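Local coordinates for uncharacterized protein (Thermus thermophilus HB8, PDB 6SCE) that is probably a Type III CRISPR ancillary DNA nuclease, switched on when a cyclic oligoadenylate messenger binds its CARF domains, at residues P447-L452 and L501-Y506; P288-L293 and G340-R345; R315-L320 and A334-K339. All coordinates share one frame; numbering follows the deposited sequence. Where two conformers were deposited one is given.

Interaction 1: residues P447-L452 and L501-Y506; sequences PGLLAL and LEYAVY
The ring of Tyr503 meets the first turns of helix 447-458 with its edge: Leu450 CA lies in the ring plane, 3.9 Å from CE2, and Leu450 N is close to that plane, 3.8 Å from the same carbon. Trp480 from helix 473-484 makes a separate edge-to-face contact with the ring. With CG anti to the backbone N (chi1 -176°), Tyr503 reaches across the gap between the helices, whose segment axes approach to 9.6 Å at 133° between their N-to-C directions. CE2 also touches Leu449 CB, at 4.2 Å. Beside the ring, Leu450 sends CD1 against helix 499-513, 3.9 Å from Ala504 CA, and the small methyl of Ala504 allows that approach. Leu449 also packs against Phe476, Phe479, Trp480 and Phe484 of helix 473-484, so the start of helix 447-458 touches two helices. Helix 499-513 packs on strands 519-528 and 551-558 of a mixed sheet, probably the nuclease domain of the restriction-endonuclease-like kind. No hydrogen bond crosses the contact. Its only polar side-chain group, the Tyr503 hydroxyl, is bonded to the backbone O of Arg444, just before helix 447-458; the chemistry therefore implies dispersion along the ring edge, with one polar tether that probably limits the ring's movement.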
ATOM      1  N   PRO A 447      21.794   0.317 -31.061  1.00 67.91           N
ATOM      2  CA  PRO A 447      23.093   0.964 -30.781  1.00 70.47           C
ATOM      3  C   PRO A 447      23.319   2.319 -31.453  1.00 65.29           C
ATOM      4  O   PRO A 447      23.861   3.245 -30.824  1.00 62.79           O
ATOM      5  CB  PRO A 447      24.111  -0.060 -31.296  1.00 70.56           C
ATOM      6  CG  PRO A 447      23.411  -1.362 -31.189  1.00 70.64           C
ATOM      7  CD  PRO A 447      21.978  -1.070 -31.531  1.00 69.79           C
ATOM      8  N   GLY A 448      22.902   2.428 -32.713  1.00 67.15           N
ATOM      9  CA  GLY A 448      23.134   3.635 -33.505  1.00 67.40           C
ATOM     10  C   GLY A 448      22.246   4.784 -33.083  1.00 66.94           C
ATOM     11  O   GLY A 448      22.686   5.925 -33.006  1.00 62.89           O
ATOM     12  N   LEU A 449      20.983   4.479 -32.805  1.00 65.53           N
ATOM     13  CA  LEU A 449      20.050   5.487 -32.317  1.00 63.12           C
ATOM     14  C   LEU A 449      20.438   5.984 -30.910  1.00 57.46           C
ATOM     15  O   LEU A 449      20.257   7.162 -30.578  1.00 55.19           O
ATOM     16  CB  LEU A 449      18.630   4.921 -32.351  1.00 67.60           C
ATOM     17  CG  LEU A 449      17.437   5.875 -32.352  1.00 73.22           C
ATOM     18  CD1 LEU A 449      17.710   7.163 -33.115  1.00 70.87           C
ATOM     19  CD2 LEU A 449      16.228   5.150 -32.930  1.00 76.15           C
ATOM     20  N   LEU A 450      21.006   5.090 -30.103  1.00 57.26           N
ATOM     21  CA  LEU A 450      21.503   5.437 -28.768  1.00 56.92           C
ATOM     22  C   LEU A 450      22.704   6.390 -28.825  1.00 55.99           C
ATOM     23  O   LEU A 450      22.807   7.309 -28.002  1.00 55.19           O
ATOM     24  CB  LEU A 450      21.894   4.172 -27.991  1.00 55.11           C
ATOM     25  CG  LEU A 450      22.528   4.421 -26.616  1.00 57.46           C
ATOM     26  CD1 LEU A 450      21.574   5.196 -25.707  1.00 55.20           C
ATOM     27  CD2 LEU A 450      22.953   3.111 -25.974  1.00 55.87           C
ATOM     28  N   ALA A 451      23.619   6.145 -29.764  1.00 58.24           N
ATOM     29  CA  ALA A 451      24.751   7.069 -30.024  1.00 56.55           C
ATOM     30  C   ALA A 451      24.273   8.485 -30.340  1.00 55.75           C
ATOM     31  O   ALA A 451      24.789   9.457 -29.775  1.00 59.86           O
ATOM     32  CB  ALA A 451      25.621   6.544 -31.155  1.00 56.98           C
ATOM     33  N   LEU A 452      23.280   8.602 -31.221  1.00 53.39           N
ATOM     34  CA  LEU A 452      22.701   9.908 -31.554  1.00 56.63           C
ATOM     35  C   LEU A 452      22.148  10.580 -30.306  1.00 56.59           C
ATOM     36  O   LEU A 452      22.557  11.683 -29.929  1.00 51.17           O
ATOM     37  CB  LEU A 452      21.583   9.769 -32.608  1.00 59.10           C
ATOM     38  CG  LEU A 452      21.999   9.825 -34.084  1.00 62.05           C
ATOM     39  CD1 LEU A 452      23.284   9.042 -34.344  1.00 65.44           C
ATOM     40  CD2 LEU A 452      20.865   9.334 -34.975  1.00 60.37           C
ATOM     41  N   LEU A 501      17.105  11.995 -23.515  1.00 47.21           N
ATOM     42  CA  LEU A 501      17.406  11.483 -22.174  1.00 47.56           C
ATOM     43  C   LEU A 501      16.534  10.248 -21.847  1.00 44.65           C
ATOM     44  O   LEU A 501      17.039   9.256 -21.319  1.00 45.54           O
ATOM     45  CB  LEU A 501      17.208  12.563 -21.130  1.00 47.86           C
ATOM     46  CG  LEU A 501      17.540  12.153 -19.692  1.00 46.68           C
ATOM     47  CD1 LEU A 501      18.975  11.665 -19.550  1.00 46.33           C
ATOM     48  CD2 LEU A 501      17.293  13.324 -18.762  1.00 46.50           C
ATOM     49  N   GLU A 502      15.247  10.320 -22.186  1.00 43.94           N
ATOM     50  CA  GLU A 502      14.306   9.202 -21.966  1.00 44.35           C
ATOM     51  C   GLU A 502      14.712   7.947 -22.703  1.00 46.76           C
ATOM     52  O   GLU A 502      14.609   6.852 -22.157  1.00 44.74           O
ATOM     53  CB  GLU A 502      12.890   9.570 -22.403  1.00 41.67           C
ATOM     54  CG  GLU A 502      12.229  10.633 -21.556  1.00 42.61           C
ATOM     55  CD  GLU A 502      10.938  11.126 -22.153  1.00 41.63           C
ATOM     56  OE1 GLU A 502      10.469  10.529 -23.154  1.00 45.25           O
ATOM     57  OE2 GLU A 502      10.384  12.097 -21.594  1.00 47.33           O
ATOM     58  N   TYR A 503      15.154   8.085 -23.953  1.00 47.83           N
ATOM     59  CA  TYR A 503      15.588   6.922 -24.723  1.00 46.72           C
ATOM     60  C   TYR A 503      16.887   6.333 -24.201  1.00 46.58           C
ATOM     61  O   TYR A 503      17.045   5.109 -24.155  1.00 46.90           O
ATOM     62  CB  TYR A 503      15.741   7.246 -26.206  1.00 50.13           C
ATOM     63  CG  TYR A 503      16.084   6.017 -26.996  1.00 52.61           C
ATOM     64  CD1 TYR A 503      15.148   5.009 -27.170  1.00 52.93           C
ATOM     65  CD2 TYR A 503      17.355   5.838 -27.540  1.00 52.02           C
ATOM     66  CE1 TYR A 503      15.452   3.866 -27.881  1.00 55.58           C
ATOM     67  CE2 TYR A 503      17.673   4.690 -28.250  1.00 53.91           C
ATOM     68  CZ  TYR A 503      16.715   3.703 -28.419  1.00 55.90           C
ATOM     69  OH  TYR A 503      17.002   2.552 -29.124  1.00 53.38           O
ATOM     70  N   ALA A 504      17.820   7.198 -23.816  1.00 44.69           N
ATOM     71  CA  ALA A 504      19.074   6.749 -23.198  1.00 45.40           C
ATOM     72  C   ALA A 504      18.818   6.030 -21.879  1.00 44.65           C
ATOM     73  O   ALA A 504      19.439   5.013 -21.584  1.00 43.36           O
ATOM     74  CB  ALA A 504      19.994   7.933 -22.947  1.00 45.01           C
ATOM     75  N   VAL A 505      17.941   6.592 -21.061  1.00 45.01           N
ATOM     76  CA  VAL A 505      17.677   5.984 -19.765  1.00 43.28           C
ATOM     77  C   VAL A 505      17.038   4.612 -19.987  1.00 41.60           C
ATOM     78  O   VAL A 505      17.507   3.628 -19.433  1.00 42.52           O
ATOM     79  CB  VAL A 505      16.841   6.897 -18.856  1.00 45.44           C
ATOM     80  CG1 VAL A 505      16.333   6.137 -17.621  1.00 42.42           C
ATOM     81  CG2 VAL A 505      17.692   8.083 -18.409  1.00 46.33           C
ATOM     82  N   TYR A 506      16.002   4.557 -20.822  1.00 40.92           N
ATOM     83  CA  TYR A 506      15.361   3.297 -21.175  1.00 43.21           C
ATOM     84  C   TYR A 506      16.324   2.253 -21.732  1.00 46.28           C
ATOM     85  O   TYR A 506      16.216   1.056 -21.412  1.00 41.97           O
ATOM     86  CB  TYR A 506      14.243   3.527 -22.176  1.00 44.45           C
ATOM     87  CG  TYR A 506      13.862   2.292 -22.968  1.00 46.83           C
ATOM     88  CD1 TYR A 506      13.011   1.329 -22.432  1.00 48.58           C
ATOM     89  CD2 TYR A 506      14.369   2.079 -24.250  1.00 46.60           C
ATOM     90  CE1 TYR A 506      12.664   0.199 -23.158  1.00 48.73           C
ATOM     91  CE2 TYR A 506      14.014   0.963 -24.984  1.00 48.52           C
ATOM     92  CZ  TYR A 506      13.174   0.020 -24.430  1.00 51.77           C
ATOM     93  OH  TYR A 506      12.842  -1.095 -25.159  1.00 52.55           O
TER

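Interaction 2: residues P288-L293 and G340-R345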
ATOM      1  N   PRO A 288     -15.581 -25.174  -8.322  1.00 38.34           N
ATOM      2  CA  PRO A 288     -14.604 -25.113  -9.378  1.00 40.40           C
ATOM      3  C   PRO A 288     -14.754 -26.274 -10.350  1.00 42.57           C
ATOM      4  O   PRO A 288     -15.097 -27.374  -9.936  1.00 41.40           O
ATOM      5  CB  PRO A 288     -13.278 -25.233  -8.634  1.00 39.70           C
ATOM      6  CG  PRO A 288     -13.612 -25.979  -7.404  1.00 39.61           C
ATOM      7  CD  PRO A 288     -14.973 -25.512  -7.030  1.00 39.77           C
ATOM      8  N   GLN A 289     -14.499 -26.005 -11.617  1.00 44.51           N
ATOM      9  CA  GLN A 289     -14.552 -27.025 -12.667  1.00 49.11           C
ATOM     10  C   GLN A 289     -13.184 -27.368 -13.238  1.00 49.71           C
ATOM     11  O   GLN A 289     -13.020 -28.421 -13.851  1.00 52.09           O
ATOM     12  CB  GLN A 289     -15.469 -26.555 -13.788  1.00 53.72           C
ATOM     13  CG  GLN A 289     -16.901 -26.398 -13.329  1.00 59.24           C
ATOM     14  CD  GLN A 289     -17.868 -26.394 -14.477  1.00 68.00           C
ATOM     15  OE1 GLN A 289     -18.579 -27.377 -14.701  1.00 71.73           O
ATOM     16  NE2 GLN A 289     -17.890 -25.293 -15.233  1.00 70.33           N
ATOM     17  N   GLU A 290     -12.196 -26.511 -13.006  1.00 47.43           N
ATOM     18  CA  GLU A 290     -10.933 -26.570 -13.722  1.00 50.35           C
ATOM     19  C   GLU A 290      -9.825 -26.034 -12.816  1.00 47.93           C
ATOM     20  O   GLU A 290     -10.017 -25.023 -12.162  1.00 49.98           O
ATOM     21  CB  GLU A 290     -11.067 -25.677 -14.948  1.00 56.94           C
ATOM     22  CG  GLU A 290     -10.313 -26.133 -16.172  1.00 64.81           C
ATOM     23  CD  GLU A 290     -10.636 -25.292 -17.390  1.00 65.93           C
ATOM     24  OE1 GLU A 290     -11.394 -24.302 -17.268  1.00 68.25           O
ATOM     25  OE2 GLU A 290     -10.126 -25.630 -18.473  1.00 75.04           O
ATOM     26  N   GLY A 291      -8.695 -26.724 -12.757  1.00 41.15           N
ATOM     27  CA  GLY A 291      -7.539 -26.268 -12.006  1.00 42.97           C
ATOM     28  C   GLY A 291      -6.430 -25.781 -12.913  1.00 41.35           C
ATOM     29  O   GLY A 291      -6.497 -25.997 -14.128  1.00 41.03           O
ATOM     30  N   PRO A 292      -5.403 -25.130 -12.360  1.00 38.12           N
ATOM     31  CA  PRO A 292      -5.314 -24.770 -10.933  1.00 35.72           C
ATOM     32  C   PRO A 292      -6.267 -23.640 -10.521  1.00 35.50           C
ATOM     33  O   PRO A 292      -6.757 -22.873 -11.368  1.00 35.37           O
ATOM     34  CB  PRO A 292      -3.869 -24.270 -10.786  1.00 36.97           C
ATOM     35  CG  PRO A 292      -3.152 -24.699 -12.011  1.00 39.22           C
ATOM     36  CD  PRO A 292      -4.175 -24.784 -13.090  1.00 37.24           C
ATOM     37  N   LEU A 293      -6.508 -23.551  -9.223  1.00 35.21           N
ATOM     38  CA  LEU A 293      -7.293 -22.501  -8.607  1.00 35.15           C
ATOM     39  C   LEU A 293      -6.390 -21.565  -7.833  1.00 32.40           C
ATOM     40  O   LEU A 293      -5.410 -22.005  -7.226  1.00 30.75           O
ATOM     41  CB  LEU A 293      -8.222 -23.081  -7.559  1.00 40.47           C
ATOM     42  CG  LEU A 293      -9.608 -23.541  -7.924  1.00 47.22           C
ATOM     43  CD1 LEU A 293      -9.551 -24.543  -9.038  1.00 50.48           C
ATOM     44  CD2 LEU A 293     -10.248 -24.138  -6.689  1.00 48.66           C
ATOM     45  N   GLY A 340      -7.772 -14.733 -19.627  1.00 42.77           N
ATOM     46  CA  GLY A 340      -8.490 -15.967 -19.916  1.00 42.83           C
ATOM     47  C   GLY A 340      -8.830 -16.795 -18.689  1.00 41.18           C
ATOM     48  O   GLY A 340      -9.118 -17.984 -18.813  1.00 41.21           O
ATOM     49  N   VAL A 341      -8.796 -16.177 -17.505  1.00 38.14           N
ATOM     50  CA  VAL A 341      -9.052 -16.880 -16.252  1.00 36.52           C
ATOM     51  C   VAL A 341     -10.496 -16.699 -15.864  1.00 35.33           C
ATOM     52  O   VAL A 341     -10.977 -15.587 -15.899  1.00 37.80           O
ATOM     53  CB  VAL A 341      -8.147 -16.353 -15.105  1.00 36.37           C
ATOM     54  CG1 VAL A 341      -8.397 -17.126 -13.820  1.00 36.92           C
ATOM     55  CG2 VAL A 341      -6.686 -16.481 -15.498  1.00 38.04           C
ATOM     56  N   ARG A 342     -11.181 -17.771 -15.477  1.00 36.84           N
ATOM     57  CA  ARG A 342     -12.550 -17.632 -14.956  1.00 40.10           C
ATOM     58  C   ARG A 342     -12.538 -16.997 -13.557  1.00 38.37           C
ATOM     59  O   ARG A 342     -11.860 -17.487 -12.657  1.00 36.28           O
ATOM     60  CB  ARG A 342     -13.277 -18.963 -14.876  1.00 42.52           C
ATOM     61  CG  ARG A 342     -14.769 -18.817 -14.583  1.00 48.08           C
ATOM     62  CD  ARG A 342     -15.468 -20.156 -14.444  1.00 54.41           C
ATOM     63  NE  ARG A 342     -15.748 -20.733 -15.751  1.00 61.17           N
ATOM     64  CZ  ARG A 342     -15.109 -21.762 -16.316  1.00 68.22           C
ATOM     65  NH1 ARG A 342     -14.119 -22.428 -15.699  1.00 66.69           N
ATOM     66  NH2 ARG A 342     -15.490 -22.145 -17.532  1.00 69.73           N
ATOM     67  N   VAL A 343     -13.304 -15.934 -13.385  1.00 36.37           N
ATOM     68  CA  VAL A 343     -13.322 -15.191 -12.124  1.00 36.54           C
ATOM     69  C   VAL A 343     -14.623 -15.393 -11.352  1.00 37.33           C
ATOM     70  O   VAL A 343     -15.705 -15.253 -11.904  1.00 38.19           O
ATOM     71  CB  VAL A 343     -13.153 -13.698 -12.364  1.00 37.13           C
ATOM     72  CG1 VAL A 343     -13.215 -12.946 -11.034  1.00 37.93           C
ATOM     73  CG2 VAL A 343     -11.844 -13.432 -13.076  1.00 37.88           C
ATOM     74  N   HIS A 344     -14.505 -15.698 -10.069  1.00 32.80           N
ATOM     75  CA  HIS A 344     -15.630 -15.685  -9.149  1.00 32.96           C
ATOM     76  C   HIS A 344     -15.289 -14.693  -8.050  1.00 35.12           C
ATOM     77  O   HIS A 344     -14.162 -14.684  -7.546  1.00 35.47           O
ATOM     78  CB  HIS A 344     -15.821 -17.049  -8.557  1.00 31.54           C
ATOM     79  CG  HIS A 344     -15.829 -18.153  -9.561  1.00 36.70           C
ATOM     80  ND1 HIS A 344     -16.904 -18.393 -10.398  1.00 40.08           N
ATOM     81  CD2 HIS A 344     -14.902 -19.092  -9.859  1.00 39.37           C
ATOM     82  CE1 HIS A 344     -16.631 -19.429 -11.169  1.00 40.28           C
ATOM     83  NE2 HIS A 344     -15.428 -19.876 -10.857  1.00 42.91           N
ATOM     84  N   ARG A 345     -16.255 -13.878  -7.672  1.00 33.86           N
ATOM     85  CA  ARG A 345     -16.034 -12.828  -6.709  1.00 35.77           C
ATOM     86  C   ARG A 345     -17.188 -12.813  -5.784  1.00 37.04           C
ATOM     87  O   ARG A 345     -18.292 -13.177  -6.177  1.00 36.23           O
ATOM     88  CB  ARG A 345     -15.936 -11.476  -7.398  1.00 40.37           C
ATOM     89  CG  ARG A 345     -17.030 -11.221  -8.431  1.00 45.79           C
ATOM     90  CD  ARG A 345     -16.844  -9.866  -9.099  1.00 50.33           C
ATOM     91  NE  ARG A 345     -17.445  -8.817  -8.294  1.00 56.55           N
ATOM     92  CZ  ARG A 345     -17.433  -7.521  -8.589  1.00 63.55           C
ATOM     93  NH1 ARG A 345     -16.820  -7.064  -9.683  1.00 65.16           N
ATOM     94  NH2 ARG A 345     -18.020  -6.674  -7.755  1.00 66.57           N
TER
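Glu290 and Arg342 are the residues of closest backbone approach, yet their CA atoms are 9.2 Å apart, so the irregular segment 288-293 and the strand that starts at Arg342 are joined through long side chains and not through paired backbones. Both point toward each other. Glu290 runs extended beyond CG, while Arg342 leaves its backbone with CG anti to N and then bends at chi3 (-79°), which turns the guanidinium across the carboxylate: the two chains cross at about a right angle. OE1 of Glu290 comes to the edge of the guanidinium, near its plane, 3.7 Å from NH1 of Arg342. That is a long salt bridge with no hydrogen bond, and since the two planes are 35° apart the groups do not form a flat two-pronged pair. The strand order places it. Strand 342-347 is an outermost strand of a mixed sheet, parallel to its neighbour 316-321, and follows helix 326-338, which ends in a Schellman motif with Gly340 at the C-prime position (phi 76°). Segment 288-293 leads into strand 293-297, on the far side of 316-321, and reaches it through a cis peptide bond between Gly291 and Pro292. The bridge thus spans strand 316-321, which lies between the other two, at its N-terminal end. Glu316, from that strand, shares in the gap: OE2 accepts a hydrogen bond from Gln289 N and makes a weak, long ion pair with Arg342 NH1, so the exposed arginine is probably influenced by two carboxylates, the one from Glu316 buried.

Interaction 3: residues R315-L320 and A334-K339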
ATOM      1  N   ARG A 315      -6.551 -21.339 -13.730  1.00 37.77           N
ATOM      2  CA  ARG A 315      -7.640 -21.338 -14.693  0.50 38.95           C
ATOM      3  C   ARG A 315      -8.904 -20.721 -14.078  1.00 39.08           C
ATOM      4  O   ARG A 315      -9.748 -20.213 -14.797  1.00 36.27           O
ATOM      5  CB  ARG A 315      -7.902 -22.759 -15.213  0.50 39.44           C
ATOM      6  CG  ARG A 315      -6.718 -23.366 -15.965  0.50 41.55           C
ATOM      7  CD  ARG A 315      -7.132 -24.600 -16.767  0.50 43.71           C
ATOM      8  NE  ARG A 315      -6.147 -25.018 -17.766  0.50 43.51           N
ATOM      9  CZ  ARG A 315      -5.144 -25.859 -17.534  0.50 44.61           C
ATOM     10  NH1 ARG A 315      -4.971 -26.375 -16.329  0.50 43.17           N
ATOM     11  NH2 ARG A 315      -4.310 -26.186 -18.517  0.50 45.67           N
ATOM     12  N   GLU A 316      -9.030 -20.772 -12.748  1.00 35.55           N
ATOM     13  CA  GLU A 316     -10.125 -20.123 -12.028  1.00 35.20           C
ATOM     14  C   GLU A 316      -9.556 -19.389 -10.803  1.00 35.44           C
ATOM     15  O   GLU A 316      -8.657 -19.895 -10.128  1.00 31.79           O
ATOM     16  CB  GLU A 316     -11.183 -21.127 -11.547  1.00 38.71           C
ATOM     17  CG  GLU A 316     -11.780 -21.989 -12.649  1.00 40.27           C
ATOM     18  CD  GLU A 316     -13.108 -22.622 -12.290  1.00 44.22           C
ATOM     19  OE1 GLU A 316     -13.954 -21.989 -11.623  1.00 46.56           O
ATOM     20  OE2 GLU A 316     -13.323 -23.769 -12.710  1.00 46.72           O
ATOM     21  N   VAL A 317     -10.085 -18.205 -10.554  1.00 31.53           N
ATOM     22  CA  VAL A 317      -9.668 -17.403  -9.434  1.00 31.69           C
ATOM     23  C   VAL A 317     -10.898 -17.018  -8.642  1.00 30.24           C
ATOM     24  O   VAL A 317     -11.945 -16.700  -9.204  1.00 32.99           O
ATOM     25  CB  VAL A 317      -8.821 -16.191  -9.870  1.00 29.53           C
ATOM     26  CG1 VAL A 317      -9.594 -15.254 -10.777  1.00 34.14           C
ATOM     27  CG2 VAL A 317      -8.317 -15.436  -8.648  1.00 30.86           C
ATOM     28  N   TYR A 318     -10.776 -17.083  -7.331  1.00 28.25           N
ATOM     29  CA  TYR A 318     -11.844 -16.689  -6.436  1.00 28.16           C
ATOM     30  C   TYR A 318     -11.346 -15.511  -5.640  1.00 30.32           C
ATOM     31  O   TYR A 318     -10.316 -15.640  -4.996  1.00 30.34           O
ATOM     32  CB  TYR A 318     -12.177 -17.817  -5.481  1.00 28.31           C
ATOM     33  CG  TYR A 318     -12.848 -19.011  -6.145  1.00 30.01           C
ATOM     34  CD1 TYR A 318     -12.104 -19.940  -6.848  1.00 30.75           C
ATOM     35  CD2 TYR A 318     -14.227 -19.214  -6.035  1.00 30.52           C
ATOM     36  CE1 TYR A 318     -12.712 -21.041  -7.449  1.00 31.87           C
ATOM     37  CE2 TYR A 318     -14.842 -20.298  -6.639  1.00 31.56           C
ATOM     38  CZ  TYR A 318     -14.088 -21.210  -7.346  1.00 33.00           C
ATOM     39  OH  TYR A 318     -14.688 -22.315  -7.940  1.00 32.94           O
ATOM     40  N   LEU A 319     -12.035 -14.381  -5.750  1.00 26.65           N
ATOM     41  CA  LEU A 319     -11.616 -13.113  -5.184  1.00 28.37           C
ATOM     42  C   LEU A 319     -12.664 -12.611  -4.207  1.00 29.42           C
ATOM     43  O   LEU A 319     -13.822 -12.456  -4.583  1.00 30.41           O
ATOM     44  CB  LEU A 319     -11.393 -12.074  -6.286  1.00 28.54           C
ATOM     45  CG  LEU A 319     -10.356 -12.379  -7.350  1.00 30.05           C
ATOM     46  CD1 LEU A 319     -10.347 -11.350  -8.460  1.00 30.53           C
ATOM     47  CD2 LEU A 319      -8.978 -12.498  -6.691  1.00 32.13           C
ATOM     48  N   LEU A 320     -12.276 -12.380  -2.951  1.00 26.71           N
ATOM     49  CA  LEU A 320     -13.172 -11.854  -1.935  1.00 27.01           C
ATOM     50  C   LEU A 320     -12.675 -10.553  -1.391  1.00 30.93           C
ATOM     51  O   LEU A 320     -11.492 -10.415  -1.115  1.00 27.18           O
ATOM     52  CB  LEU A 320     -13.307 -12.847  -0.773  1.00 29.06           C
ATOM     53  CG  LEU A 320     -13.887 -14.221  -1.075  1.00 31.22           C
ATOM     54  CD1 LEU A 320     -13.952 -15.094   0.185  1.00 32.34           C
ATOM     55  CD2 LEU A 320     -15.254 -14.096  -1.689  1.00 35.94           C
ATOM     56  N   ALA A 334     -11.235  -7.722 -14.007  1.00 33.93           N
ATOM     57  CA  ALA A 334     -10.988  -7.401 -15.415  1.00 34.10           C
ATOM     58  C   ALA A 334      -9.617  -7.945 -15.835  1.00 35.82           C
ATOM     59  O   ALA A 334      -9.447  -8.501 -16.926  1.00 34.17           O
ATOM     60  CB  ALA A 334     -11.057  -5.911 -15.630  1.00 34.56           C
ATOM     61  N   PHE A 335      -8.637  -7.811 -14.941  1.00 32.11           N
ATOM     62  CA  PHE A 335      -7.317  -8.318 -15.215  1.00 34.29           C
ATOM     63  C   PHE A 335      -7.307  -9.814 -15.456  1.00 33.97           C
ATOM     64  O   PHE A 335      -6.723 -10.295 -16.459  1.00 36.06           O
ATOM     65  CB  PHE A 335      -6.337  -7.982 -14.097  1.00 34.04           C
ATOM     66  CG  PHE A 335      -5.037  -8.699 -14.243  1.00 34.20           C
ATOM     67  CD1 PHE A 335      -4.121  -8.283 -15.196  1.00 35.14           C
ATOM     68  CD2 PHE A 335      -4.763  -9.831 -13.488  1.00 34.34           C
ATOM     69  CE1 PHE A 335      -2.925  -8.963 -15.364  1.00 36.15           C
ATOM     70  CE2 PHE A 335      -3.570 -10.515 -13.663  1.00 37.48           C
ATOM     71  CZ  PHE A 335      -2.648 -10.069 -14.598  1.00 37.50           C
ATOM     72  N   PHE A 336      -7.946 -10.562 -14.555  1.00 34.33           N
ATOM     73  CA  PHE A 336      -7.957 -12.006 -14.661  1.00 33.71           C
ATOM     74  C   PHE A 336      -8.792 -12.466 -15.859  1.00 34.58           C
ATOM     75  O   PHE A 336      -8.368 -13.345 -16.593  1.00 34.66           O
ATOM     76  CB  PHE A 336      -8.407 -12.664 -13.358  1.00 34.91           C
ATOM     77  CG  PHE A 336      -7.332 -12.693 -12.286  1.00 33.08           C
ATOM     78  CD1 PHE A 336      -6.280 -13.587 -12.365  1.00 37.41           C
ATOM     79  CD2 PHE A 336      -7.391 -11.840 -11.208  1.00 33.25           C
ATOM     80  CE1 PHE A 336      -5.309 -13.632 -11.383  1.00 37.49           C
ATOM     81  CE2 PHE A 336      -6.420 -11.866 -10.234  1.00 32.53           C
ATOM     82  CZ  PHE A 336      -5.368 -12.753 -10.329  1.00 34.28           C
ATOM     83  N   ARG A 337      -9.931 -11.829 -16.099  1.00 35.18           N
ATOM     84  CA  ARG A 337     -10.710 -12.155 -17.307  1.00 40.64           C
ATOM     85  C   ARG A 337      -9.921 -11.906 -18.585  1.00 41.85           C
ATOM     86  O   ARG A 337     -10.004 -12.701 -19.520  1.00 41.41           O
ATOM     87  CB  ARG A 337     -11.998 -11.354 -17.374  1.00 43.66           C
ATOM     88  CG  ARG A 337     -13.095 -11.830 -16.432  1.00 48.32           C
ATOM     89  CD  ARG A 337     -14.309 -10.934 -16.634  1.00 53.52           C
ATOM     90  NE  ARG A 337     -15.364 -11.104 -15.636  1.00 59.16           N
ATOM     91  CZ  ARG A 337     -16.343 -12.000 -15.716  1.00 65.42           C
ATOM     92  NH1 ARG A 337     -16.413 -12.848 -16.741  1.00 72.64           N
ATOM     93  NH2 ARG A 337     -17.261 -12.053 -14.760  1.00 66.97           N
ATOM     94  N   GLY A 338      -9.143 -10.824 -18.612  1.00 41.12           N
ATOM     95  CA  GLY A 338      -8.301 -10.497 -19.773  1.00 41.85           C
ATOM     96  C   GLY A 338      -7.227 -11.535 -20.036  1.00 44.11           C
ATOM     97  O   GLY A 338      -6.766 -11.676 -21.159  1.00 43.13           O
ATOM     98  N   LYS A 339      -6.830 -12.268 -18.995  1.00 42.51           N
ATOM     99  CA  LYS A 339      -5.839 -13.337 -19.102  1.00 42.70           C
ATOM    100  C   LYS A 339      -6.475 -14.707 -19.316  1.00 42.02           C
ATOM    101  O   LYS A 339      -5.794 -15.726 -19.179  1.00 43.64           O
ATOM    102  CB  LYS A 339      -4.956 -13.367 -17.842  1.00 41.55           C
ATOM    103  CG  LYS A 339      -4.103 -12.129 -17.648  1.00 43.51           C
ATOM    104  CD  LYS A 339      -3.180 -11.910 -18.848  1.00 42.65           C
ATOM    105  CE  LYS A 339      -2.026 -10.978 -18.541  1.00 44.93           C
ATOM    106  NZ  LYS A 339      -1.128 -10.865 -19.729  1.00 43.99           N
TER
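Two first torsions bring Val317 and Phe336 together: chi1 of 61° places Val317 CG1 between the backbone N and the carbonyl carbon, and chi1 of -77° sets Phe336 CG anti to its own carbonyl carbon, swinging the ring from the helix toward the strand. CG1 then lies over one ring face, 3.7 Å from Phe336 CG and 4.1 Å from the ring centroid, 27° off the normal, which qualifies as a CH-pi contact. The second methyl adds to the same face, with Val317 CG2 4.2 Å above the plane of the Phe336 ring and over its centre. The opposite face is covered from within the helix, where Phe335 CD2 sits 3.9 Å above the Phe336 ring plane, so the ring is held between a valine and its own neighbour in sequence. Strand 316-321 and helix 326-338 are the first two elements of a beta-alpha-beta unit completed by the parallel strand 342-347, the right-handed crossover expected of a Rossmann-like sheet, as in CARF domains. Val343 of that third strand touches both Val317 and Phe336. Two residues further along strand 316-321, Leu319 CD1 approaches Phe336 CD2 at 4.1 Å, obliquely to the ring. Replacing Phe336 by an alanine is likely to leave both methyls of Val317 and the end of Leu319 without the ring they pack on, and to open a gap between helix and sheet. On the other side of the strand, Glu316 OE1 accepts a hydrogen bond from His344 NE2.

Interactions 2 and 3 belong to one unit: their centres are 7 Å apart and strands 316-321 and 342-347 are neighbours in the same sheet. Along the chain interaction 3 is nested inside the loop closed by interaction 2, interaction 3 buried under helix 326-338, interaction 2 at the surface by the sheet's end. They touch directly, for instance through His344 NE2 and Glu316 OE1, 2.7 Å apart. Interaction 1 follows later in sequence, its centre about 43 Å from that of interaction 2 and 38 Å from that of interaction 3, in a domain built on another sheet. This separation is consistent with contacts in two different domains, probably CARF and nuclease.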